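Local coordinates for YkuI protein (Bacillus subtilis, PDB 2BAS), which binds the second messenger cyclic di-GMP and, as an EAL-domain protein, is probably a phosphodiesterase that cleaves it, at residues Asp37-Tyr42 against Ser66-Leu71; Pro73-Ala78 against Leu86-Arg91; Ile109-Asp114 against Glu124-Leu129; Asn116-Asp121 against Leu145-His150. All blocks are in the same frame, centred on the assembly; numbering follows the deposited sequence.

Contact 1. Residues Asp37-Tyr42 against Ser66-Leu71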
loop_
_atom_site.group_PDB
_atom_site.type_symbol
_atom_site.label_atom_id
_atom_site.label_comp_id
_atom_site.label_asym_id
_atom_site.label_seq_id
_atom_site.Cartn_x
_atom_site.Cartn_y
_atom_site.Cartn_z
ATOM N N ASP A 37 38.455 3.320 -24.947
ATOM C CA ASP A 37 38.677 2.338 -23.876
ATOM C C ASP A 37 37.381 1.991 -23.143
ATOM O O ASP A 37 37.288 0.965 -22.470
ATOM C CB ASP A 37 39.709 2.854 -22.864
ATOM C CG ASP A 37 41.114 2.965 -23.447
ATOM O OD1 ASP A 37 41.503 2.126 -24.293
ATOM O OD2 ASP A 37 41.843 3.892 -23.035
ATOM N N VAL A 38 36.394 2.871 -23.277
ATOM C CA VAL A 38 35.077 2.713 -22.661
ATOM C C VAL A 38 34.411 1.403 -23.094
ATOM O O VAL A 38 34.516 0.998 -24.261
ATOM C CB VAL A 38 34.184 3.933 -23.000
ATOM C CG1 VAL A 38 32.723 3.618 -22.827
ATOM C CG2 VAL A 38 34.587 5.125 -22.148
ATOM N N LEU A 39 33.745 0.745 -22.148
ATOM C CA LEU A 39 33.112 -0.533 -22.421
ATOM C C LEU A 39 31.917 -0.809 -21.501
ATOM O O LEU A 39 31.851 -0.268 -20.392
ATOM C CB LEU A 39 34.146 -1.671 -22.308
ATOM C CG LEU A 39 34.722 -2.089 -20.945
ATOM C CD1 LEU A 39 35.600 -3.322 -21.096
ATOM C CD2 LEU A 39 35.498 -0.955 -20.251
ATOM N N PRO A 40 30.959 -1.639 -21.967
ATOM C CA PRO A 40 29.888 -2.093 -21.089
ATOM C C PRO A 40 30.282 -3.287 -20.221
ATOM O O PRO A 40 31.024 -4.158 -20.658
ATOM C CB PRO A 40 28.788 -2.507 -22.070
ATOM C CG PRO A 40 29.516 -2.944 -23.291
ATOM C CD PRO A 40 30.794 -2.152 -23.344
ATOM N N TYR A 41 29.801 -3.294 -18.985
ATOM C CA TYR A 41 29.841 -4.478 -18.146
ATOM C C TYR A 41 28.408 -4.949 -17.964
ATOM O O TYR A 41 27.468 -4.264 -18.388
ATOM C CB TYR A 41 30.474 -4.165 -16.800
ATOM C CG TYR A 41 31.880 -4.670 -16.651
ATOM C CD1 TYR A 41 32.805 -4.548 -17.689
ATOM C CD2 TYR A 41 32.298 -5.255 -15.455
ATOM C CE1 TYR A 41 34.110 -5.008 -17.542
ATOM C CE2 TYR A 41 33.602 -5.716 -15.294
ATOM C CZ TYR A 41 34.498 -5.589 -16.343
ATOM O OH TYR A 41 35.787 -6.046 -16.188
ATOM N N TYR A 42 28.235 -6.117 -17.344
ATOM C CA TYR A 42 26.898 -6.695 -17.165
ATOM C C TYR A 42 26.699 -7.338 -15.793
ATOM O O TYR A 42 27.636 -7.888 -15.206
ATOM C CB TYR A 42 26.621 -7.738 -18.256
ATOM C CG TYR A 42 26.964 -7.305 -19.675
ATOM C CD1 TYR A 42 28.239 -7.516 -20.201
ATOM C CD2 TYR A 42 26.008 -6.693 -20.492
ATOM C CE1 TYR A 42 28.557 -7.116 -21.503
ATOM C CE2 TYR A 42 26.315 -6.297 -21.785
ATOM C CZ TYR A 42 27.592 -6.512 -22.285
ATOM O OH TYR A 42 27.893 -6.121 -23.566
ATOM N N SER A 66 45.275 0.545 -16.700
ATOM C CA SER A 66 45.178 -0.913 -16.502
ATOM C C SER A 66 44.212 -1.388 -15.406
ATOM O O SER A 66 44.456 -2.401 -14.755
ATOM C CB SER A 66 46.570 -1.538 -16.314
ATOM O OG SER A 66 47.375 -1.309 -17.454
ATOM N N GLU A 67 43.109 -0.667 -15.221
ATOM C CA GLU A 67 42.098 -1.058 -14.237
ATOM C C GLU A 67 40.677 -0.603 -14.637
ATOM O O GLU A 67 40.485 0.521 -15.111
ATOM C CB GLU A 67 42.488 -0.539 -12.846
ATOM C CG GLU A 67 41.818 -1.272 -11.684
ATOM C CD GLU A 67 42.574 -1.123 -10.362
ATOM O OE1 GLU A 67 43.721 -0.606 -10.375
ATOM O OE2 GLU A 67 42.020 -1.534 -9.310
ATOM N N ILE A 68 39.702 -1.493 -14.451
ATOM C CA ILE A 68 38.295 -1.215 -14.746
ATOM C C ILE A 68 37.707 -0.280 -13.683
ATOM O O ILE A 68 37.802 -0.555 -12.488
ATOM C CB ILE A 68 37.469 -2.545 -14.843
ATOM C CG1 ILE A 68 37.863 -3.358 -16.089
ATOM C CG2 ILE A 68 35.958 -2.284 -14.806
ATOM C CD1 ILE A 68 37.438 -2.749 -17.441
ATOM N N GLN A 69 37.105 0.822 -14.123
ATOM C CA GLN A 69 36.541 1.820 -13.211
ATOM C C GLN A 69 35.117 2.247 -13.602
ATOM O O GLN A 69 34.764 2.264 -14.786
ATOM C CB GLN A 69 37.470 3.041 -13.119
ATOM C CG GLN A 69 38.719 2.817 -12.258
ATOM C CD GLN A 69 39.794 3.904 -12.417
ATOM O OE1 GLN A 69 40.064 4.384 -13.522
ATOM N NE2 GLN A 69 40.427 4.273 -11.305
ATOM N N SER A 70 34.308 2.588 -12.601
ATOM C CA SER A 70 32.936 3.043 -12.827
ATOM C C SER A 70 32.854 4.380 -13.544
ATOM O O SER A 70 33.667 5.270 -13.305
ATOM C CB SER A 70 32.168 3.161 -11.504
ATOM O OG SER A 70 31.356 2.026 -11.260
ATOM N N LEU A 71 31.850 4.507 -14.407
ATOM C CA LEU A 71 31.529 5.767 -15.066
ATOM C C LEU A 71 30.420 6.526 -14.310
ATOM O O LEU A 71 29.998 7.610 -14.730
ATOM C CB LEU A 71 31.145 5.528 -16.536
ATOM C CG LEU A 71 32.279 5.094 -17.485
ATOM C CD1 LEU A 71 31.770 4.675 -18.858
ATOM C CD2 LEU A 71 33.350 6.160 -17.638
#
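I68 lays its CG2 methyl over one face of the Y41 ring, 3.9 Å from CZ. The two side chains come from opposite directions. The other branch of I68 runs past the phenol end, where CG1 is 3.4 Å from Y41 OH. This is a van der Waals approach, with no hydrogen bond in it. I68 CD1 then reaches on to L39 and meets CD2 at 3.9 Å, the two chains crossing at about a right angle. L39 can present both methyls because its CG sits between the backbone N and the carbonyl carbon (chi1 71°). I68 therefore fills the angle between L39 and Y41. The two segments run about 100° apart and share no backbone bond. Each pairs instead with strand 53-64 of the EAL barrel: L39 and Y41 bond to R61 and L59, and Q69 bonds to I62. The R61 side chain also touches Y41 and I68. With an alanine at Y41, the I68 CG2 methyl would probably lose the ring face it rests on, and a gap would open beside it. Farther along, V38 CG1 meets L71 CD1 at 4.2 Å. This pair is buried, and both residues also pack on I92 of helix 82-100. From the same helix, Q95 NE2 donates a hydrogen bond to V38 O.

Contact 2. Residues Pro73-Ala78 against Leu86-Arg91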
loop_
_atom_site.group_PDB
_atom_site.type_symbol
_atom_site.label_atom_id
_atom_site.label_comp_id
_atom_site.label_asym_id
_atom_site.label_seq_id
_atom_site.Cartn_x
_atom_site.Cartn_y
_atom_site.Cartn_z
ATOM N N PRO A 73 30.463 8.101 -11.218
ATOM C CA PRO A 73 30.956 9.417 -10.782
ATOM C C PRO A 73 31.099 10.438 -11.923
ATOM O O PRO A 73 31.519 11.579 -11.689
ATOM C CB PRO A 73 32.334 9.098 -10.191
ATOM C CG PRO A 73 32.273 7.658 -9.818
ATOM C CD PRO A 73 31.383 7.013 -10.834
ATOM N N PHE A 74 30.750 10.026 -13.141
ATOM C CA PHE A 74 30.847 10.871 -14.331
ATOM C C PHE A 74 29.451 11.280 -14.834
ATOM O O PHE A 74 29.216 12.453 -15.142
ATOM C CB PHE A 74 31.673 10.143 -15.403
ATOM C CG PHE A 74 31.579 10.737 -16.773
ATOM C CD1 PHE A 74 32.396 11.796 -17.145
ATOM C CD2 PHE A 74 30.691 10.215 -17.705
ATOM C CE1 PHE A 74 32.316 12.344 -18.417
ATOM C CE2 PHE A 74 30.604 10.758 -18.985
ATOM C CZ PHE A 74 31.420 11.824 -19.340
ATOM N N PHE A 75 28.531 10.315 -14.897
ATOM C CA PHE A 75 27.144 10.576 -15.279
ATOM C C PHE A 75 26.391 11.380 -14.228
ATOM O O PHE A 75 25.341 11.941 -14.525
ATOM C CB PHE A 75 26.395 9.271 -15.574
ATOM C CG PHE A 75 26.825 8.605 -16.848
ATOM C CD1 PHE A 75 27.433 7.350 -16.823
ATOM C CD2 PHE A 75 26.643 9.243 -18.082
ATOM C CE1 PHE A 75 27.832 6.733 -18.003
ATOM C CE2 PHE A 75 27.051 8.642 -19.259
ATOM C CZ PHE A 75 27.644 7.382 -19.225
ATOM N N LEU A 76 26.931 11.424 -13.010
ATOM C CA LEU A 76 26.351 12.202 -11.915
ATOM C C LEU A 76 26.824 13.649 -11.919
ATOM O O LEU A 76 26.091 14.544 -11.491
ATOM C CB LEU A 76 26.704 11.596 -10.551
ATOM C CG LEU A 76 26.147 10.259 -10.056
ATOM C CD1 LEU A 76 26.719 9.973 -8.669
ATOM C CD2 LEU A 76 24.624 10.250 -10.020
ATOM N N ASP A 77 28.054 13.871 -12.379
ATOM C CA ASP A 77 28.671 15.202 -12.354
ATOM C C ASP A 77 27.786 16.263 -13.022
ATOM O O ASP A 77 27.240 16.046 -14.109
ATOM C CB ASP A 77 30.053 15.155 -12.998
ATOM C CG ASP A 77 30.917 16.341 -12.624
ATOM O OD1 ASP A 77 30.386 17.462 -12.467
ATOM O OD2 ASP A 77 32.142 16.148 -12.497
ATOM N N ALA A 78 27.651 17.406 -12.359
ATOM C CA ALA A 78 26.712 18.439 -12.786
ATOM C C ALA A 78 27.298 19.440 -13.785
ATOM O O ALA A 78 26.558 20.050 -14.566
ATOM C CB ALA A 78 26.143 19.155 -11.570
ATOM N N LEU A 86 25.909 12.102 -23.274
ATOM C CA LEU A 86 25.252 11.337 -24.334
ATOM C C LEU A 86 26.260 10.660 -25.265
ATOM O O LEU A 86 26.032 9.529 -25.684
ATOM C CB LEU A 86 24.258 12.202 -25.131
ATOM C CG LEU A 86 22.952 12.611 -24.427
ATOM C CD1 LEU A 86 22.208 13.693 -25.219
ATOM C CD2 LEU A 86 22.028 11.414 -24.132
ATOM N N GLU A 87 27.365 11.339 -25.572
ATOM C CA GLU A 87 28.432 10.741 -26.385
ATOM C C GLU A 87 28.997 9.445 -25.776
ATOM O O GLU A 87 29.234 8.462 -26.482
ATOM C CB GLU A 87 29.564 11.745 -26.628
ATOM C CG GLU A 87 30.618 11.277 -27.640
ATOM C CD GLU A 87 31.707 12.313 -27.908
ATOM O OE1 GLU A 87 32.668 11.988 -28.644
ATOM O OE2 GLU A 87 31.606 13.452 -27.397
ATOM N N VAL A 88 29.224 9.462 -24.470
ATOM C CA VAL A 88 29.728 8.297 -23.770
ATOM C C VAL A 88 28.627 7.232 -23.679
ATOM O O VAL A 88 28.850 6.068 -24.005
ATOM C CB VAL A 88 30.260 8.679 -22.371
ATOM C CG1 VAL A 88 30.707 7.442 -21.591
ATOM C CG2 VAL A 88 31.411 9.667 -22.499
ATOM N N ASP A 89 27.439 7.645 -23.253
ATOM C CA ASP A 89 26.301 6.739 -23.115
ATOM C C ASP A 89 26.027 5.956 -24.397
ATOM O O ASP A 89 25.876 4.738 -24.363
ATOM C CB ASP A 89 25.062 7.522 -22.694
ATOM C CG ASP A 89 23.923 6.629 -22.255
ATOM O OD1 ASP A 89 24.158 5.700 -21.433
ATOM O OD2 ASP A 89 22.784 6.878 -22.732
ATOM N N ASN A 90 25.991 6.658 -25.525
ATOM C CA ASN A 90 25.804 6.031 -26.833
ATOM C C ASN A 90 26.860 4.972 -27.183
ATOM O O ASN A 90 26.534 3.921 -27.739
ATOM C CB ASN A 90 25.682 7.094 -27.937
ATOM C CG ASN A 90 24.346 7.861 -27.883
ATOM O OD1 ASN A 90 23.349 7.378 -27.340
ATOM N ND2 ASN A 90 24.331 9.059 -28.456
ATOM N N ARG A 91 28.117 5.233 -26.844
ATOM C CA ARG A 91 29.166 4.255 -27.099
ATOM C C ARG A 91 28.886 2.973 -26.312
ATOM O O ARG A 91 28.844 1.883 -26.884
ATOM C CB ARG A 91 30.559 4.829 -26.792
ATOM C CG ARG A 91 31.742 3.925 -27.196
ATOM C CD ARG A 91 31.917 3.830 -28.710
ATOM N NE ARG A 91 32.466 5.066 -29.252
ATOM C CZ ARG A 91 33.757 5.270 -29.508
ATOM N NH1 ARG A 91 34.159 6.437 -29.995
ATOM N NH2 ARG A 91 34.648 4.313 -29.282
#
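V88 divides its two methyls between two phenylalanines. CG1 stands anti to the backbone N and meets F75 CZ at 3.9 Å. CG2 lies beside the backbone N and meets F74 CE2 and CZ, each at 3.8 Å. In both cases the ring and the valine cross obliquely. The two phenylalanines are neighbours in the chain but leave the backbone differently. F74 has CG opposite its N (chi1 166°), whereas F75 has CG beside its N (chi1 -71°). The rings still converge, and F74 CD2 lies 4.1 Å above the centre of one face of F75. The segments belong to the short helix 72-75 and the long helix 82-100, which are joined by a short connection. Helix 82-100 is part of the crossover that leads from strand 53-64 to the parallel strand 108-112 of the EAL barrel. The edge of F75 reaches the start of the next residue in that helix: its CZ is 4.0 Å from D89 N, near the ring plane. F75 CE2 touches D89 CB at 4.1 Å, and the ring and carboxylate planes are nearly perpendicular, 81° apart. Helix 28-33 adds to the same cluster, with P28 and I31 on F74 and L32 on V88. K85 NZ, from the first turns of helix 82-100, is hydrogen-bonded to D77 O in the connection.

Contact 3. Residues Ile109-Asp114 against Glu124-Leu129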
loop_
_atom_site.group_PDB
_atom_site.type_symbol
_atom_site.label_atom_id
_atom_site.label_comp_id
_atom_site.label_asym_id
_atom_site.label_seq_id
_atom_site.Cartn_x
_atom_site.Cartn_y
_atom_site.Cartn_z
ATOM N N ILE A 109 16.978 -6.886 -21.608
ATOM C CA ILE A 109 18.032 -5.868 -21.597
ATOM C C ILE A 109 17.625 -4.698 -20.688
ATOM O O ILE A 109 16.778 -3.872 -21.061
ATOM C CB ILE A 109 18.373 -5.356 -23.041
ATOM C CG1 ILE A 109 18.692 -6.519 -23.986
ATOM C CG2 ILE A 109 19.538 -4.381 -23.008
ATOM C CD1 ILE A 109 18.710 -6.146 -25.469
ATOM N N PHE A 110 18.218 -4.643 -19.494
ATOM C CA PHE A 110 17.950 -3.563 -18.530
ATOM C C PHE A 110 18.930 -2.395 -18.703
ATOM O O PHE A 110 20.138 -2.530 -18.464
ATOM C CB PHE A 110 18.034 -4.079 -17.093
ATOM C CG PHE A 110 16.904 -4.986 -16.686
ATOM C CD1 PHE A 110 16.877 -6.323 -17.089
ATOM C CD2 PHE A 110 15.884 -4.515 -15.856
ATOM C CE1 PHE A 110 15.833 -7.175 -16.691
ATOM C CE2 PHE A 110 14.837 -5.355 -15.470
ATOM C CZ PHE A 110 14.816 -6.696 -15.885
HETATM N N MSE A 111 18.396 -1.251 -19.115
HETATM C CA MSE A 111 19.186 -0.043 -19.307
HETATM C C MSE A 111 18.657 1.100 -18.449
HETATM O O MSE A 111 17.523 1.547 -18.626
HETATM C CB MSE A 111 19.140 0.384 -20.768
HETATM C CG MSE A 111 19.762 -0.576 -21.755
HETATM SE SE MSE A 111 19.218 -0.115 -23.587
HETATM C CE MSE A 111 17.226 -0.165 -23.350
ATOM N N ASN A 112 19.490 1.571 -17.530
ATOM C CA ASN A 112 19.145 2.672 -16.624
ATOM C C ASN A 112 19.428 4.005 -17.289
ATOM O O ASN A 112 20.582 4.402 -17.441
ATOM C CB ASN A 112 19.956 2.561 -15.334
ATOM C CG ASN A 112 19.495 3.524 -14.257
ATOM O OD1 ASN A 112 18.497 4.238 -14.408
ATOM N ND2 ASN A 112 20.226 3.542 -13.145
ATOM N N GLN A 113 18.365 4.701 -17.670
ATOM C CA GLN A 113 18.497 5.923 -18.443
ATOM C C GLN A 113 18.026 7.129 -17.672
ATOM O O GLN A 113 16.961 7.108 -17.072
ATOM C CB GLN A 113 17.723 5.791 -19.750
ATOM C CG GLN A 113 18.357 4.803 -20.701
ATOM C CD GLN A 113 19.503 5.419 -21.469
ATOM O OE1 GLN A 113 19.311 6.387 -22.208
ATOM N NE2 GLN A 113 20.701 4.861 -21.310
ATOM N N ASP A 114 18.851 8.170 -17.696
ATOM C CA ASP A 114 18.581 9.443 -17.037
ATOM C C ASP A 114 17.398 10.138 -17.722
ATOM O O ASP A 114 17.435 10.409 -18.919
ATOM C CB ASP A 114 19.846 10.308 -17.108
ATOM C CG ASP A 114 19.801 11.534 -16.199
ATOM O OD1 ASP A 114 18.736 11.825 -15.596
ATOM O OD2 ASP A 114 20.855 12.217 -16.103
ATOM N N GLU A 124 13.089 10.924 -28.730
ATOM C CA GLU A 124 13.198 10.655 -30.159
ATOM C C GLU A 124 14.486 9.902 -30.556
ATOM O O GLU A 124 14.415 8.750 -30.998
ATOM C CB GLU A 124 13.062 11.951 -30.930
ATOM C CG GLU A 124 13.099 11.807 -32.433
ATOM C CD GLU A 124 13.034 13.155 -33.126
ATOM O OE1 GLU A 124 12.144 13.961 -32.768
ATOM O OE2 GLU A 124 13.873 13.407 -34.017
ATOM N N SER A 125 15.649 10.527 -30.371
ATOM C CA SER A 125 16.917 9.896 -30.761
ATOM C C SER A 125 17.187 8.520 -30.118
ATOM O O SER A 125 17.676 7.613 -30.797
ATOM C CB SER A 125 18.106 10.844 -30.547
ATOM O OG SER A 125 18.430 10.979 -29.172
ATOM N N PHE A 126 16.874 8.357 -28.831
ATOM C CA PHE A 126 17.087 7.066 -28.150
ATOM C C PHE A 126 16.186 5.959 -28.705
ATOM O O PHE A 126 16.622 4.821 -28.869
ATOM C CB PHE A 126 16.912 7.197 -26.633
ATOM C CG PHE A 126 17.270 5.956 -25.869
ATOM C CD1 PHE A 126 18.602 5.621 -25.636
ATOM C CD2 PHE A 126 16.277 5.123 -25.364
ATOM C CE1 PHE A 126 18.936 4.475 -24.926
ATOM C CE2 PHE A 126 16.605 3.969 -24.646
ATOM C CZ PHE A 126 17.929 3.646 -24.424
ATOM N N LEU A 127 14.931 6.298 -28.985
ATOM C CA LEU A 127 14.020 5.358 -29.621
ATOM C C LEU A 127 14.548 5.040 -31.024
ATOM O O LEU A 127 14.474 3.890 -31.470
ATOM C CB LEU A 127 12.596 5.923 -29.668
ATOM C CG LEU A 127 11.458 5.088 -30.275
ATOM C CD1 LEU A 127 11.250 3.763 -29.549
ATOM C CD2 LEU A 127 10.160 5.886 -30.308
ATOM N N GLU A 128 15.088 6.063 -31.699
ATOM C CA GLU A 128 15.744 5.902 -33.005
ATOM C C GLU A 128 16.892 4.888 -32.873
ATOM O O GLU A 128 17.034 3.993 -33.708
ATOM C CB GLU A 128 16.262 7.248 -33.569
ATOM C CG GLU A 128 15.192 8.241 -34.104
ATOM C CD GLU A 128 15.784 9.545 -34.712
ATOM O OE1 GLU A 128 16.741 10.133 -34.148
ATOM O OE2 GLU A 128 15.271 10.002 -35.765
ATOM N N LEU A 129 17.689 5.023 -31.811
ATOM C CA LEU A 129 18.759 4.066 -31.525
ATOM C C LEU A 129 18.196 2.675 -31.304
ATOM O O LEU A 129 18.794 1.697 -31.749
ATOM C CB LEU A 129 19.596 4.485 -30.309
ATOM C CG LEU A 129 20.628 3.482 -29.767
ATOM C CD1 LEU A 129 21.566 2.981 -30.864
ATOM C CD2 LEU A 129 21.431 4.098 -28.655
#
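Q113 lays its side-chain amide against the F126 ring, while its NE2 makes a probable hydrogen bond of 3.2 Å to D89 OD2 of helix 82-100. The amide and ring planes are only 13° apart, so the two groups stack. They join strand 108-112 to helix 124-135 within one beta-alpha-beta unit of the EAL barrel, since the helix leads on to the parallel strand 143-147. OE1 lies over one face of F126, offset toward the rim, 3.3 Å from CE1. The amide can lie flat because the Q113 chain bends at chi2 (-81°), and CD comes 3.6 Å from F126 CE1. The bond to D89 would hold the amide in this rotation and give its buried N-H group a partner. Replacing Q113 with an alanine would probably uncover that face of F126 and leave D89 OD2 without this donor. F126 projects from its helix with CG anti to the backbone N. The ring thus reaches the strand, with I93 of helix 82-100 and Y166 of helix 156-167 also touching it. M111, a selenomethionine, comes to the ring at its edge rather than over a face. Its CE methyl is 4.0 Å from F126 CZ. This is a Met-aromatic contact, with SE 5.4 Å from the ring centroid and 76° off the ring normal.

Contact 4. Residues Asn116-Asp121 against Leu145-His150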
loop_
_atom_site.group_PDB
_atom_site.type_symbol
_atom_site.label_atom_id
_atom_site.label_comp_id
_atom_site.label_asym_id
_atom_site.label_seq_id
_atom_site.Cartn_x
_atom_site.Cartn_y
_atom_site.Cartn_z
ATOM N N ASN A 116 16.230 13.194 -17.450
ATOM C CA ASN A 116 16.560 14.524 -17.956
ATOM C C ASN A 116 17.280 14.464 -19.307
ATOM O O ASN A 116 16.936 15.212 -20.222
ATOM C CB ASN A 116 17.399 15.315 -16.943
ATOM C CG ASN A 116 16.772 15.360 -15.555
ATOM O OD1 ASN A 116 15.603 15.731 -15.384
ATOM N ND2 ASN A 116 17.564 14.992 -14.549
ATOM N N LEU A 117 18.273 13.579 -19.431
ATOM C CA LEU A 117 18.985 13.391 -20.706
ATOM C C LEU A 117 18.039 12.901 -21.783
ATOM O O LEU A 117 18.100 13.346 -22.932
ATOM C CB LEU A 117 20.149 12.406 -20.577
ATOM C CG LEU A 117 21.305 12.752 -19.635
ATOM C CD1 LEU A 117 22.369 11.673 -19.717
ATOM C CD2 LEU A 117 21.907 14.118 -19.952
ATOM N N LEU A 118 17.153 11.996 -21.387
ATOM C CA LEU A 118 16.186 11.394 -22.274
ATOM C C LEU A 118 15.197 12.432 -22.807
ATOM O O LEU A 118 14.885 12.461 -23.997
ATOM C CB LEU A 118 15.459 10.278 -21.523
ATOM C CG LEU A 118 14.765 9.164 -22.310
ATOM C CD1 LEU A 118 15.752 8.392 -23.163
ATOM C CD2 LEU A 118 14.065 8.227 -21.344
HETATM N N MSE A 119 14.743 13.312 -21.923
HETATM C CA MSE A 119 13.689 14.262 -22.252
HETATM C C MSE A 119 14.168 15.504 -23.014
HETATM O O MSE A 119 13.356 16.358 -23.366
HETATM C CB MSE A 119 12.944 14.665 -20.978
HETATM C CG MSE A 119 11.494 15.058 -21.216
HETATM SE SE MSE A 119 10.413 13.561 -21.890
HETATM C CE MSE A 119 8.950 14.559 -22.627
ATOM N N LEU A 120 15.472 15.607 -23.272
ATOM C CA LEU A 120 16.021 16.732 -24.057
ATOM C C LEU A 120 15.493 16.811 -25.499
ATOM O O LEU A 120 15.529 17.879 -26.120
ATOM C CB LEU A 120 17.554 16.711 -24.068
ATOM C CG LEU A 120 18.313 17.097 -22.794
ATOM C CD1 LEU A 120 19.785 16.765 -22.948
ATOM C CD2 LEU A 120 18.125 18.569 -22.454
ATOM N N ASP A 121 15.024 15.677 -26.022
ATOM C CA ASP A 121 14.454 15.595 -27.368
ATOM C C ASP A 121 13.219 14.697 -27.401
ATOM O O ASP A 121 12.883 14.147 -28.452
ATOM C CB ASP A 121 15.505 15.117 -28.391
ATOM C CG ASP A 121 15.858 13.627 -28.252
ATOM O OD1 ASP A 121 16.364 13.062 -29.244
ATOM O OD2 ASP A 121 15.631 13.018 -27.178
ATOM N N LEU A 145 13.497 -0.231 -19.929
ATOM C CA LEU A 145 13.938 1.120 -19.675
ATOM C C LEU A 145 13.683 1.494 -18.208
ATOM O O LEU A 145 12.532 1.679 -17.784
ATOM C CB LEU A 145 13.198 2.073 -20.609
ATOM C CG LEU A 145 13.679 3.506 -20.754
ATOM C CD1 LEU A 145 14.902 3.543 -21.657
ATOM C CD2 LEU A 145 12.578 4.366 -21.346
ATOM N N GLU A 146 14.766 1.588 -17.438
ATOM C CA GLU A 146 14.686 1.992 -16.048
ATOM C C GLU A 146 14.722 3.512 -15.943
ATOM O O GLU A 146 15.628 4.157 -16.468
ATOM C CB GLU A 146 15.824 1.388 -15.234
ATOM C CG GLU A 146 15.876 -0.139 -15.191
ATOM C CD GLU A 146 17.073 -0.661 -14.380
ATOM O OE1 GLU A 146 17.523 0.034 -13.429
ATOM O OE2 GLU A 146 17.560 -1.772 -14.691
ATOM N N ILE A 147 13.732 4.076 -15.267
ATOM C CA ILE A 147 13.645 5.512 -15.081
ATOM C C ILE A 147 13.716 5.875 -13.592
ATOM O O ILE A 147 13.200 5.147 -12.737
ATOM C CB ILE A 147 12.346 6.086 -15.718
ATOM C CG1 ILE A 147 12.188 5.613 -17.169
ATOM C CG2 ILE A 147 12.352 7.614 -15.687
ATOM C CD1 ILE A 147 13.241 6.179 -18.141
ATOM N N THR A 148 14.383 6.988 -13.294
ATOM C CA THR A 148 14.472 7.511 -11.939
ATOM C C THR A 148 13.798 8.878 -11.931
ATOM O O THR A 148 14.345 9.850 -12.459
ATOM C CB THR A 148 15.941 7.648 -11.462
ATOM O OG1 THR A 148 16.664 6.447 -11.755
ATOM C CG2 THR A 148 16.002 7.918 -9.961
ATOM N N GLU A 149 12.606 8.945 -11.341
ATOM C CA GLU A 149 11.828 10.190 -11.319
ATOM C C GLU A 149 12.215 11.080 -10.148
ATOM O O GLU A 149 11.732 12.203 -10.032
ATOM C CB GLU A 149 10.333 9.905 -11.249
ATOM C CG GLU A 149 9.851 8.798 -12.149
ATOM C CD GLU A 149 8.523 8.268 -11.684
ATOM O OE1 GLU A 149 7.736 9.053 -11.112
ATOM O OE2 GLU A 149 8.267 7.065 -11.880
ATOM N N HIS A 150 13.062 10.561 -9.267
ATOM C CA HIS A 150 13.583 11.339 -8.157
ATOM C C HIS A 150 14.315 12.575 -8.694
ATOM O O HIS A 150 14.140 13.684 -8.187
ATOM C CB HIS A 150 14.505 10.465 -7.290
ATOM C CG HIS A 150 15.471 11.243 -6.446
ATOM N ND1 HIS A 150 15.068 12.076 -5.423
ATOM C CD2 HIS A 150 16.824 11.307 -6.472
ATOM C CE1 HIS A 150 16.130 12.626 -4.860
ATOM N NE2 HIS A 150 17.208 12.177 -5.479
#
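L118 CD2 is the one atom of its segment that reaches the strand, and it meets two residues there. I147 CD1 is 3.9 Å away, and its side chain crosses that of L118 at about a right angle. L145 CD2 is 4.1 Å away, and here the two leucines approach tip to tip. Both leucines have CG anti to the backbone N, at chi1 -158° in L118 and -167° in L145, and this extends their methyl ends toward each other. All three residues are buried, and the contact is wholly apolar. L145 and I147 lie two apart on strand 143-147 of the EAL barrel, and L118 lies on the short helix 115-118, which covers the outer side of that strand. Strand 172-178 holds the pair in place, with backbone bonds from A174 to both L145 and I147. E146, between them, points the other way and forms a salt bridge to K197. The next shell comes from helix 156-167, where M162 packs on L118 and Y166 on L145. The same helix is tied to the chain just past the strand, where its Y160 OH is hydrogen-bonded to E149 OE1. At the start of the short helix, N116 makes weak hydrogen bonds to N151 O and E153 N, in the loop that follows the strand.

Overall arrangement
The four contacts lie on the same side of the chain's centre, all within the EAL domain, and follow the chain through its first strands. Contacts 1 and 2 have centres 13 Å apart and meet where L71 CD1 packs on V88 CG1, 4.0 Å away. Contacts 2 and 3 also have centres 13 Å apart and are joined through D89 and Q113. Contact 2 reaches contact 4 through L86 and L117. Contacts 3 and 4 are closest, with centres 9 Å apart. Their segments alternate in sequence, and their neighbouring strands pair through M111 O and E146 N at 3.0 Å. E146 also lies close to E57, which begins E57-V58-L59, the probable counterpart of the EAL signature. Contacts 3 and 4 thus probably back the active-site region.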